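Local atomic coordinates of tungstate ABC transporter, periplasmic tungstate-binding protein (Geobacter sulfurreducens, PDB entry 3LR1), a protein that probably captures tungstate in the periplasm and delivers it to the membrane components of an ABC-type uptake transporter. Residues Phe86-Pro91 and Arg165-Thr170; Thr117-Gly122 and Trp146-Gly151; Met9-Ser14 and Val36-Val41; Gln152-Val157 and Leu169-Thr174. All blocks are in the same frame, centred on the assembly; numbering follows the deposited sequence.

Interaction 1 of 4, residues Phe86-Pro91 and Arg165-Thr170; sequences FVIVGP and RAYTLT
V87 and T170 lie side by side, both side chains pointing the same way, and their CG2 methyls meet at 3.7 Å. The neighbouring pair V89 and T168 repeats this on the same face, CG2 to CG2 at 3.6 Å, while V89 CG1 leans obliquely over T170 CG2. In T168 and T170 the hydroxyl is anti to the backbone N (chi1 -176° in T170), which leaves the methyl for the valines; T168 OG1 bonds instead to the carbonyl of I119. On the other face I88 and L169 form a non-hydrogen-bonded pair, and I88 CG1 reaches L169 CD1 at 3.9 Å across it. Beyond them the Y167 ring passes obliquely by G90, its CD1 3.9 Å from G90 CA, where a side chain on the glycine would collide with the ring; the Y167 hydroxyl is held by D94. Four backbone bonds fix the register: V87 N to T170 O (2.9 Å) is nearly straight at 176°, whereas T168 N to V89 O is longer, at 3.1 Å, and less straight. Helix 154-164 packs on the threonine face. Two strands at 153° with helices against them are an antiparallel element of the mixed sheet of a periplasmic binding protein fold.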
loop_
_atom_site.group_PDB
_atom_site.type_symbol
_atom_site.label_atom_id
_atom_site.label_comp_id
_atom_site.label_asym_id
_atom_site.label_seq_id
_atom_site.Cartn_x
_atom_site.Cartn_y
_atom_site.Cartn_z
ATOM N N PHE A 86 -6.692 -1.268 -6.854
ATOM C CA PHE A 86 -6.314 -2.650 -6.911
ATOM C C PHE A 86 -6.629 -3.263 -8.278
ATOM O O PHE A 86 -7.721 -3.059 -8.811
ATOM C CB PHE A 86 -7.002 -3.443 -5.829
ATOM C CG PHE A 86 -6.469 -3.165 -4.455
ATOM C CD1 PHE A 86 -5.202 -3.565 -4.100
ATOM C CD2 PHE A 86 -7.287 -2.575 -3.503
ATOM C CE1 PHE A 86 -4.719 -3.329 -2.810
ATOM C CE2 PHE A 86 -6.821 -2.320 -2.245
ATOM C CZ PHE A 86 -5.536 -2.724 -1.895
ATOM N N VAL A 87 -5.723 -4.103 -8.774
ATOM C CA VAL A 87 -5.958 -4.833 -10.014
ATOM C C VAL A 87 -5.587 -6.323 -9.837
ATOM O O VAL A 87 -4.909 -6.711 -8.885
ATOM C CB VAL A 87 -5.111 -4.202 -11.210
ATOM C CG1 VAL A 87 -5.503 -2.685 -11.550
ATOM C CG2 VAL A 87 -3.633 -4.268 -10.927
ATOM N N ILE A 88 -6.066 -7.183 -10.736
ATOM C CA ILE A 88 -5.663 -8.570 -10.741
ATOM C C ILE A 88 -4.783 -8.754 -11.990
ATOM O O ILE A 88 -5.171 -8.441 -13.144
ATOM C CB ILE A 88 -6.844 -9.603 -10.696
ATOM C CG1 ILE A 88 -7.805 -9.283 -9.514
ATOM C CG2 ILE A 88 -6.281 -11.105 -10.638
ATOM C CD1 ILE A 88 -9.140 -9.996 -9.468
ATOM N N VAL A 89 -3.568 -9.238 -11.737
ATOM C CA VAL A 89 -2.632 -9.545 -12.762
ATOM C C VAL A 89 -2.427 -11.057 -12.852
ATOM O O VAL A 89 -2.671 -11.818 -11.920
ATOM C CB VAL A 89 -1.242 -8.831 -12.553
ATOM C CG1 VAL A 89 -1.353 -7.241 -12.638
ATOM C CG2 VAL A 89 -0.526 -9.318 -11.307
ATOM N N GLY A 90 -1.975 -11.468 -14.015
ATOM C CA GLY A 90 -1.734 -12.859 -14.280
ATOM C C GLY A 90 -1.088 -13.073 -15.650
ATOM O O GLY A 90 -0.814 -12.122 -16.361
ATOM N N PRO A 91 -0.852 -14.306 -16.034
ATOM C CA PRO A 91 -0.225 -14.609 -17.308
ATOM C C PRO A 91 -0.959 -14.076 -18.518
ATOM O O PRO A 91 -2.143 -14.065 -18.511
ATOM C CB PRO A 91 -0.235 -16.119 -17.324
ATOM C CG PRO A 91 -1.108 -16.512 -16.303
ATOM C CD PRO A 91 -1.124 -15.508 -15.276
ATOM N N ARG A 165 3.627 -18.389 -12.721
ATOM C CA ARG A 165 2.578 -18.083 -13.696
ATOM C C ARG A 165 1.197 -18.100 -13.053
ATOM O O ARG A 165 0.232 -18.739 -13.550
ATOM C CB ARG A 165 2.708 -19.033 -14.881
ATOM C CG ARG A 165 3.898 -18.578 -15.706
ATOM C CD ARG A 165 4.653 -19.715 -16.033
ATOM N NE ARG A 165 3.749 -20.703 -16.627
ATOM C CZ ARG A 165 3.889 -22.026 -16.530
ATOM N NH1 ARG A 165 4.914 -22.552 -15.852
ATOM N NH2 ARG A 165 2.986 -22.808 -17.119
ATOM N N ALA A 166 1.148 -17.392 -11.932
ATOM C CA ALA A 166 -0.018 -17.318 -11.051
ATOM C C ALA A 166 -0.675 -15.959 -11.242
ATOM O O ALA A 166 -0.130 -15.047 -11.912
ATOM C CB ALA A 166 0.382 -17.539 -9.548
ATOM N N TYR A 167 -1.894 -15.862 -10.697
ATOM C CA TYR A 167 -2.581 -14.617 -10.557
ATOM C C TYR A 167 -2.299 -14.060 -9.157
ATOM O O TYR A 167 -1.962 -14.784 -8.233
ATOM C CB TYR A 167 -4.082 -14.829 -10.721
ATOM C CG TYR A 167 -4.533 -15.331 -12.054
ATOM C CD1 TYR A 167 -5.080 -14.451 -12.989
ATOM C CD2 TYR A 167 -4.527 -16.690 -12.369
ATOM C CE1 TYR A 167 -5.544 -14.905 -14.215
ATOM C CE2 TYR A 167 -5.003 -17.139 -13.613
ATOM C CZ TYR A 167 -5.514 -16.243 -14.519
ATOM O OH TYR A 167 -6.015 -16.679 -15.765
ATOM N N THR A 168 -2.419 -12.754 -9.024
ATOM C CA THR A 168 -2.329 -12.103 -7.752
ATOM C C THR A 168 -3.088 -10.777 -7.793
ATOM O O THR A 168 -3.213 -10.146 -8.885
ATOM C CB THR A 168 -0.833 -11.916 -7.284
ATOM O OG1 THR A 168 -0.845 -11.570 -5.882
ATOM C CG2 THR A 168 -0.092 -10.829 -8.075
ATOM N N LEU A 169 -3.576 -10.365 -6.618
ATOM C CA LEU A 169 -4.167 -9.087 -6.393
ATOM C C LEU A 169 -3.026 -8.157 -5.996
ATOM O O LEU A 169 -2.245 -8.466 -5.085
ATOM C CB LEU A 169 -5.230 -9.156 -5.289
ATOM C CG LEU A 169 -5.931 -7.859 -4.976
ATOM C CD1 LEU A 169 -7.034 -7.530 -6.087
ATOM C CD2 LEU A 169 -6.523 -7.917 -3.538
ATOM N N THR A 170 -2.875 -7.067 -6.752
ATOM C CA THR A 170 -1.798 -6.105 -6.525
ATOM C C THR A 170 -2.310 -4.683 -6.581
ATOM O O THR A 170 -3.249 -4.384 -7.294
ATOM C CB THR A 170 -0.592 -6.289 -7.545
ATOM O OG1 THR A 170 0.469 -5.375 -7.218
ATOM C CG2 THR A 170 -0.996 -6.044 -8.994
#

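Interaction 2 of 4, residues Thr117-Gly122 and Trp146-Gly151; sequences TFISRG and WYVEAG
F118 and Y147 stand side by side on one face of two parallel strands, F118 CD2 3.9 Å from Y147 CE1. Both rings leave with CG anti to the backbone N, and the phenol carries on past F118 until its CZ lies 3.8 Å from S120 CB. The shoulder of F118, its CB, meets the W146 indole at the edge, 3.9 Å from CZ3. On the opposite face the bumps are smaller: I119 CD1 fits against V148 CG2 at 3.9 Å, and I119 CG2 meets the A150 methyl. G122 has positive phi, and a CB on it would come within 3.1 Å of E149 CB. Backbone bonds alternate between the strands, from F118 N to W146 O through to A150 N to S120 O, the shortest of these being S120 N to V148 O at 2.7 Å. Replacing Y147 by an alanine would probably open a gap beside F118 and S120 CB and leave E131 without its phenol partner. The aromatic layer ends in polar chemistry: S120 OG and Y147 OH each bond to a different carboxylate oxygen of E131, on the helix 126-137 that links the strands, which implies that this acidic group is gripped from both strands of the beta-alpha-beta unit.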
loop_
_atom_site.group_PDB
_atom_site.type_symbol
_atom_site.label_atom_id
_atom_site.label_comp_id
_atom_site.label_asym_id
_atom_site.label_seq_id
_atom_site.Cartn_x
_atom_site.Cartn_y
_atom_site.Cartn_z
ATOM N N THR A 117 -3.576 -21.050 -9.824
ATOM C CA THR A 117 -2.688 -20.655 -8.770
ATOM C C THR A 117 -2.811 -19.159 -8.499
ATOM O O THR A 117 -2.829 -18.384 -9.453
ATOM C CB THR A 117 -1.266 -21.001 -9.122
ATOM O OG1 THR A 117 -1.198 -22.418 -9.371
ATOM C CG2 THR A 117 -0.387 -20.686 -7.964
ATOM N N PHE A 118 -2.921 -18.789 -7.220
ATOM C CA PHE A 118 -3.138 -17.410 -6.774
ATOM C C PHE A 118 -2.264 -17.149 -5.519
ATOM O O PHE A 118 -2.313 -17.905 -4.529
ATOM C CB PHE A 118 -4.622 -17.122 -6.447
ATOM C CG PHE A 118 -4.864 -15.760 -5.829
ATOM C CD1 PHE A 118 -5.201 -14.659 -6.630
ATOM C CD2 PHE A 118 -4.728 -15.576 -4.468
ATOM C CE1 PHE A 118 -5.382 -13.417 -6.071
ATOM C CE2 PHE A 118 -4.944 -14.321 -3.881
ATOM C CZ PHE A 118 -5.235 -13.239 -4.676
ATOM N N ILE A 119 -1.489 -16.055 -5.556
ATOM C CA ILE A 119 -0.620 -15.689 -4.425
ATOM C C ILE A 119 -1.256 -14.584 -3.575
ATOM O O ILE A 119 -1.447 -13.425 -4.048
ATOM C CB ILE A 119 0.727 -15.171 -4.908
ATOM C CG1 ILE A 119 1.255 -15.969 -6.103
ATOM C CG2 ILE A 119 1.723 -15.154 -3.783
ATOM C CD1 ILE A 119 1.383 -17.519 -5.921
ATOM N N SER A 120 -1.529 -14.932 -2.314
ATOM C CA SER A 120 -1.949 -13.997 -1.299
ATOM C C SER A 120 -0.729 -13.329 -0.700
ATOM O O SER A 120 0.298 -13.947 -0.575
ATOM C CB SER A 120 -2.680 -14.744 -0.202
ATOM O OG SER A 120 -3.112 -13.902 0.830
ATOM N N ARG A 121 -0.848 -12.082 -0.301
ATOM C CA ARG A 121 0.214 -11.427 0.477
ATOM C C ARG A 121 0.353 -12.159 1.819
ATOM O O ARG A 121 1.475 -12.299 2.333
ATOM C CB ARG A 121 -0.084 -9.965 0.719
ATOM C CG ARG A 121 0.047 -9.047 -0.521
ATOM C CD ARG A 121 1.521 -8.713 -0.754
ATOM N NE ARG A 121 2.056 -8.016 0.415
ATOM C CZ ARG A 121 1.842 -6.743 0.719
ATOM N NH1 ARG A 121 1.157 -5.957 -0.094
ATOM N NH2 ARG A 121 2.329 -6.256 1.862
ATOM N N GLY A 122 -0.774 -12.624 2.373
ATOM C CA GLY A 122 -0.782 -13.324 3.660
ATOM C C GLY A 122 -0.012 -12.652 4.799
ATOM O O GLY A 122 0.732 -13.323 5.524
ATOM N N TRP A 146 -3.947 -24.370 -4.768
ATOM C CA TRP A 146 -3.843 -23.220 -5.650
ATOM C C TRP A 146 -3.689 -21.922 -4.819
ATOM O O TRP A 146 -3.064 -20.996 -5.274
ATOM C CB TRP A 146 -5.066 -23.199 -6.605
ATOM C CG TRP A 146 -6.324 -23.045 -5.843
ATOM C CD1 TRP A 146 -7.089 -24.044 -5.309
ATOM C CD2 TRP A 146 -6.936 -21.817 -5.458
ATOM N NE1 TRP A 146 -8.142 -23.505 -4.624
ATOM C CE2 TRP A 146 -8.086 -22.138 -4.723
ATOM C CE3 TRP A 146 -6.643 -20.478 -5.697
ATOM C CZ2 TRP A 146 -8.920 -21.159 -4.185
ATOM C CZ3 TRP A 146 -7.470 -19.517 -5.175
ATOM C CH2 TRP A 146 -8.593 -19.858 -4.428
ATOM N N TYR A 147 -4.245 -21.884 -3.604
ATOM C CA TYR A 147 -4.229 -20.672 -2.755
ATOM C C TYR A 147 -2.978 -20.578 -1.908
ATOM O O TYR A 147 -2.855 -21.295 -0.911
ATOM C CB TYR A 147 -5.422 -20.697 -1.817
ATOM C CG TYR A 147 -5.515 -19.432 -1.051
ATOM C CD1 TYR A 147 -5.779 -18.232 -1.721
ATOM C CD2 TYR A 147 -5.305 -19.389 0.304
ATOM C CE1 TYR A 147 -5.852 -17.061 -1.065
ATOM C CE2 TYR A 147 -5.393 -18.165 0.978
ATOM C CZ TYR A 147 -5.664 -17.008 0.259
ATOM O OH TYR A 147 -5.772 -15.770 0.867
ATOM N N VAL A 148 -2.037 -19.722 -2.304
ATOM C CA VAL A 148 -0.750 -19.616 -1.601
ATOM C C VAL A 148 -0.670 -18.392 -0.727
ATOM O O VAL A 148 -1.047 -17.298 -1.164
ATOM C CB VAL A 148 0.404 -19.473 -2.580
ATOM C CG1 VAL A 148 1.738 -19.508 -1.801
ATOM C CG2 VAL A 148 0.311 -20.543 -3.658
ATOM N N GLU A 149 -0.148 -18.528 0.478
ATOM C CA GLU A 149 -0.028 -17.368 1.357
ATOM C C GLU A 149 1.444 -17.028 1.514
ATOM O O GLU A 149 2.147 -17.722 2.211
ATOM C CB GLU A 149 -0.660 -17.693 2.708
ATOM C CG GLU A 149 -2.089 -18.243 2.615
ATOM C CD GLU A 149 -2.731 -18.290 3.966
ATOM O OE1 GLU A 149 -2.346 -19.174 4.768
ATOM O OE2 GLU A 149 -3.587 -17.423 4.239
ATOM N N ALA A 150 1.932 -15.968 0.874
ATOM C CA ALA A 150 3.383 -15.731 0.826
ATOM C C ALA A 150 4.012 -15.187 2.121
ATOM O O ALA A 150 5.162 -15.464 2.422
ATOM C CB ALA A 150 3.723 -14.770 -0.339
ATOM N N GLY A 151 3.299 -14.294 2.806
ATOM C CA GLY A 151 3.859 -13.614 3.990
ATOM C C GLY A 151 5.013 -12.657 3.651
ATOM O O GLY A 151 5.982 -12.547 4.409
#

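Interaction 3 of 4, residues Met9-Ser14 and Val36-Val41; sequences MSTTTS and VDVIAV
T11 faces V38 and A40 across two parallel strands, and its side chain divides the contact between a methyl and a hydroxyl. From CB, CG2 occupies the position between the backbone N and the carbonyl carbon; it crosses V38 CG1 at 3.7 Å and comes within 4.1 Å of the A40 methyl. The other tip, OG1, is anti to the backbone N (chi1 -165°) and bonds to the carbonyl of F59 on strand 57-60. T11 therefore spends its methyl on one neighbouring strand and its hydroxyl on the other. Farther back, the selenomethionine M9 bends at chi3 to bring CE 4.2 Å from V38 CG2. The backbones exchange straight bonds, M9 N to D37 O at 175° and V41 N to T11 O at 171°. The pattern weakens where the first strand turns into helix 13-18: T13 N to V41 O is 3.2 Å, and T13 OG1 to A40 O is only a weak bond at 3.4 Å. T12, the N-cap of that helix, has its side chain about 4 Å from a bound tungsten. Strand 6-12 thus runs between strands 35-41 and 57-60, with helix 20-32 packed against M9 and V38 and helix 43-51 against I39 and V41.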
loop_
_atom_site.group_PDB
_atom_site.type_symbol
_atom_site.label_atom_id
_atom_site.label_comp_id
_atom_site.label_asym_id
_atom_site.label_seq_id
_atom_site.Cartn_x
_atom_site.Cartn_y
_atom_site.Cartn_z
HETATM N N MSE A 9 9.516 9.533 8.127
HETATM C CA MSE A 9 8.236 8.954 7.812
HETATM C C MSE A 9 8.392 7.435 7.659
HETATM O O MSE A 9 9.185 6.938 6.835
HETATM C CB MSE A 9 7.698 9.531 6.514
HETATM C CG MSE A 9 6.409 8.963 6.060
HETATM SE SE MSE A 9 5.850 9.946 4.449
HETATM C CE MSE A 9 6.515 8.668 3.330
ATOM N N SER A 10 7.602 6.684 8.400
ATOM C CA SER A 10 7.553 5.230 8.141
ATOM C C SER A 10 6.425 4.955 7.162
ATOM O O SER A 10 5.369 5.614 7.184
ATOM C CB SER A 10 7.375 4.372 9.400
ATOM O OG SER A 10 6.104 4.596 9.956
ATOM N N THR A 11 6.681 3.987 6.300
ATOM C CA THR A 11 5.732 3.548 5.257
ATOM C C THR A 11 6.004 2.105 4.899
ATOM O O THR A 11 6.849 1.431 5.533
ATOM C CB THR A 11 5.750 4.453 4.033
ATOM O OG1 THR A 11 4.591 4.214 3.198
ATOM C CG2 THR A 11 7.013 4.394 3.233
ATOM N N THR A 12 5.290 1.579 3.929
ATOM C CA THR A 12 5.595 0.215 3.550
ATOM C C THR A 12 6.431 0.156 2.284
ATOM O O THR A 12 6.431 1.092 1.472
ATOM C CB THR A 12 4.345 -0.616 3.331
ATOM O OG1 THR A 12 3.707 -0.131 2.187
ATOM C CG2 THR A 12 3.423 -0.576 4.522
ATOM N N THR A 13 7.224 -0.923 2.175
ATOM C CA THR A 13 8.072 -1.164 1.022
ATOM C C THR A 13 7.260 -1.109 -0.252
ATOM O O THR A 13 7.717 -0.623 -1.281
ATOM C CB THR A 13 8.717 -2.542 1.100
ATOM O OG1 THR A 13 9.605 -2.599 2.249
ATOM C CG2 THR A 13 9.477 -2.739 -0.146
ATOM N N SER A 14 6.060 -1.657 -0.182
ATOM C CA SER A 14 5.072 -1.594 -1.247
ATOM C C SER A 14 4.750 -0.112 -1.712
ATOM O O SER A 14 4.779 0.225 -2.902
ATOM C CB SER A 14 3.839 -2.488 -0.807
ATOM O OG SER A 14 4.258 -3.798 -0.156
ATOM N N VAL A 36 12.989 14.637 4.007
ATOM C CA VAL A 36 12.049 13.643 4.509
ATOM C C VAL A 36 12.687 12.300 4.236
ATOM O O VAL A 36 12.828 11.892 3.045
ATOM C CB VAL A 36 10.646 13.759 3.860
ATOM C CG1 VAL A 36 9.669 12.660 4.371
ATOM C CG2 VAL A 36 10.066 15.244 4.050
ATOM N N ASP A 37 13.093 11.610 5.321
ATOM C CA ASP A 37 13.600 10.240 5.246
ATOM C C ASP A 37 12.420 9.265 5.184
ATOM O O ASP A 37 11.533 9.269 6.090
ATOM C CB ASP A 37 14.390 9.864 6.484
ATOM C CG ASP A 37 15.654 10.619 6.653
ATOM O OD1 ASP A 37 16.130 11.334 5.763
ATOM O OD2 ASP A 37 16.207 10.405 7.749
ATOM N N VAL A 38 12.416 8.446 4.142
ATOM C CA VAL A 38 11.411 7.438 3.947
ATOM C C VAL A 38 11.962 6.097 4.457
ATOM O O VAL A 38 12.952 5.572 3.938
ATOM C CB VAL A 38 11.014 7.337 2.445
ATOM C CG1 VAL A 38 10.036 6.234 2.207
ATOM C CG2 VAL A 38 10.488 8.668 1.913
ATOM N N ILE A 39 11.287 5.541 5.447
ATOM C CA ILE A 39 11.667 4.260 6.128
ATOM C C ILE A 39 10.577 3.258 5.734
ATOM O O ILE A 39 9.477 3.258 6.292
ATOM C CB ILE A 39 11.782 4.428 7.654
ATOM C CG1 ILE A 39 12.931 5.439 7.940
ATOM C CG2 ILE A 39 11.975 3.049 8.353
ATOM C CD1 ILE A 39 13.004 5.943 9.397
ATOM N N ALA A 40 10.867 2.480 4.708
ATOM C CA ALA A 40 9.927 1.572 4.116
ATOM C C ALA A 40 10.198 0.152 4.612
ATOM O O ALA A 40 11.236 -0.467 4.342
ATOM C CB ALA A 40 10.009 1.635 2.587
ATOM N N VAL A 41 9.251 -0.339 5.385
ATOM C CA VAL A 41 9.378 -1.573 6.124
ATOM C C VAL A 41 8.066 -2.329 5.979
ATOM O O VAL A 41 7.172 -1.893 5.226
ATOM C CB VAL A 41 9.817 -1.296 7.589
ATOM C CG1 VAL A 41 11.336 -0.917 7.658
ATOM C CG2 VAL A 41 8.925 -0.300 8.290
#

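Interaction 4 of 4, residues Gln152-Val157 and Leu169-Thr174; sequences QGMGPV and LTDRGT
The start of helix 154-164 meets the strand-to-helix turn at D171, a junction where the selenomethionine M154 makes nearly all the contact. Its CG is anti to the backbone N, and bends at chi2 and chi3 lay the chain across T170 at about a right angle. M154 CG sits 3.4 Å from both T170 OG1 and D171 OD1; M154 SE follows at 3.6 Å from T170 OG1. M154 CE ends 3.3 Å from L169 O. No hydrogen bond crosses between the segments; the M154 chain rests on oxygens, of which T170 OG1, D171 OD1 and T174 OG1 are bonded within 169-174. D171 is the N-cap of helix 172-178: its OD2 accepts T174 N at 2.8 Å from above the carboxylate plane, while OD1 takes T174 OG1 at 2.6 Å through its syn lone pair. An alanine at D171 would probably leave T174 N without its cap and the T174 hydroxyl with only a weak bond to S14 O among the partners described. With N84 as a further partner of OD2, three bonds together restrain the carboxylate's rotation. T170 OG1 in turn is tied to D171 O at 2.9 Å. The D171 side chain lies about 6 Å from a bound tungsten, and S14 OG accepts the M154 amide at the start of helix 154-164.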
loop_
_atom_site.group_PDB
_atom_site.type_symbol
_atom_site.label_atom_id
_atom_site.label_comp_id
_atom_site.label_asym_id
_atom_site.label_seq_id
_atom_site.Cartn_x
_atom_site.Cartn_y
_atom_site.Cartn_z
ATOM N N GLN A 152 4.862 -11.962 2.516
ATOM C CA GLN A 152 5.835 -10.997 1.986
ATOM C C GLN A 152 5.119 -9.800 1.403
ATOM O O GLN A 152 3.895 -9.843 1.169
ATOM C CB GLN A 152 6.691 -11.617 0.882
ATOM C CG GLN A 152 7.626 -12.649 1.416
ATOM C CD GLN A 152 8.754 -13.036 0.444
ATOM O OE1 GLN A 152 9.821 -12.377 0.386
ATOM N NE2 GLN A 152 8.537 -14.120 -0.284
ATOM N N GLY A 153 5.916 -8.763 1.128
ATOM C CA GLY A 153 5.417 -7.531 0.515
ATOM C C GLY A 153 4.972 -7.679 -0.911
ATOM O O GLY A 153 5.078 -8.733 -1.475
HETATM N N MSE A 154 4.455 -6.605 -1.491
HETATM C CA MSE A 154 3.886 -6.683 -2.824
HETATM C C MSE A 154 4.926 -7.076 -3.885
HETATM O O MSE A 154 4.641 -7.849 -4.814
HETATM C CB MSE A 154 3.198 -5.366 -3.157
HETATM C CG MSE A 154 2.311 -5.439 -4.311
HETATM SE SE MSE A 154 0.710 -6.372 -3.756
HETATM C CE MSE A 154 1.026 -8.098 -4.704
ATOM N N GLY A 155 6.115 -6.506 -3.781
ATOM C CA GLY A 155 7.175 -6.731 -4.743
ATOM C C GLY A 155 7.520 -8.196 -4.833
ATOM O O GLY A 155 7.519 -8.817 -5.927
ATOM N N PRO A 156 7.815 -8.798 -3.684
ATOM C CA PRO A 156 8.115 -10.242 -3.746
ATOM C C PRO A 156 6.928 -11.096 -4.185
ATOM O O PRO A 156 7.124 -12.170 -4.758
ATOM C CB PRO A 156 8.518 -10.588 -2.314
ATOM C CG PRO A 156 8.936 -9.285 -1.709
ATOM C CD PRO A 156 8.452 -8.138 -2.543
ATOM N N VAL A 157 5.697 -10.638 -3.909
ATOM C CA VAL A 157 4.563 -11.412 -4.384
ATOM C C VAL A 157 4.461 -11.326 -5.919
ATOM O O VAL A 157 4.209 -12.317 -6.555
ATOM C CB VAL A 157 3.265 -11.020 -3.644
ATOM C CG1 VAL A 157 2.040 -11.520 -4.433
ATOM C CG2 VAL A 157 3.373 -11.646 -2.167
ATOM N N LEU A 169 -3.576 -10.365 -6.618
ATOM C CA LEU A 169 -4.167 -9.087 -6.393
ATOM C C LEU A 169 -3.026 -8.157 -5.996
ATOM O O LEU A 169 -2.245 -8.466 -5.085
ATOM C CB LEU A 169 -5.230 -9.156 -5.289
ATOM C CG LEU A 169 -5.931 -7.859 -4.976
ATOM C CD1 LEU A 169 -7.034 -7.530 -6.087
ATOM C CD2 LEU A 169 -6.523 -7.917 -3.538
ATOM N N THR A 170 -2.875 -7.067 -6.752
ATOM C CA THR A 170 -1.798 -6.105 -6.525
ATOM C C THR A 170 -2.310 -4.683 -6.581
ATOM O O THR A 170 -3.249 -4.384 -7.294
ATOM C CB THR A 170 -0.592 -6.289 -7.545
ATOM O OG1 THR A 170 0.469 -5.375 -7.218
ATOM C CG2 THR A 170 -0.996 -6.044 -8.994
ATOM N N ASP A 171 -1.702 -3.772 -5.803
ATOM C CA ASP A 171 -1.949 -2.351 -6.057
ATOM C C ASP A 171 -1.282 -2.000 -7.432
ATOM O O ASP A 171 -0.249 -2.576 -7.788
ATOM C CB ASP A 171 -1.391 -1.513 -4.932
ATOM C CG ASP A 171 0.096 -1.459 -4.959
ATOM O OD1 ASP A 171 0.723 -2.443 -4.510
ATOM O OD2 ASP A 171 0.642 -0.401 -5.433
ATOM N N ARG A 172 -1.914 -1.086 -8.198
ATOM C CA ARG A 172 -1.464 -0.743 -9.541
ATOM C C ARG A 172 -0.149 -0.058 -9.460
ATOM O O ARG A 172 0.705 -0.213 -10.345
ATOM C CB ARG A 172 -2.459 0.177 -10.185
ATOM C CG ARG A 172 -2.210 0.442 -11.629
ATOM C CD ARG A 172 -3.132 1.639 -12.068
ATOM N NE ARG A 172 -4.556 1.291 -11.994
ATOM C CZ ARG A 172 -5.232 0.685 -12.976
ATOM N NH1 ARG A 172 -4.637 0.369 -14.141
ATOM N NH2 ARG A 172 -6.518 0.432 -12.831
ATOM N N GLY A 173 0.049 0.707 -8.394
ATOM C CA GLY A 173 1.286 1.481 -8.292
ATOM C C GLY A 173 2.502 0.583 -8.338
ATOM O O GLY A 173 3.442 0.811 -9.106
ATOM N N THR A 174 2.524 -0.445 -7.507
ATOM C CA THR A 174 3.651 -1.372 -7.488
ATOM C C THR A 174 3.812 -2.140 -8.834
ATOM O O THR A 174 4.881 -2.315 -9.374
ATOM C CB THR A 174 3.527 -2.458 -6.372
ATOM O OG1 THR A 174 3.249 -1.897 -5.062
ATOM C CG2 THR A 174 4.834 -3.298 -6.325
#

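In the fold
Along the chain interaction 3 closes first; interaction 1 then opens, and interaction 2 falls within its span, before interaction 4 returns to strand 167-171. Interactions 1, 2 and 4 cluster, with centres 9 to 12 Å apart: strand 167-171 pairs with 78-90 on one side and with 118-120 on the other, and interactions 1 and 4 share L169 and T170. Interaction 3 lies on the opposite side of the chain's centre from interaction 1; its centre is about 24 Å from those of interactions 1 and 2, but only about 15 Å from that of interaction 4, which it touches through S14 and M154. R121, T12 and D171 all have side chains within about 6 Å of a bound tungsten, consistent with an anion site between two lobes.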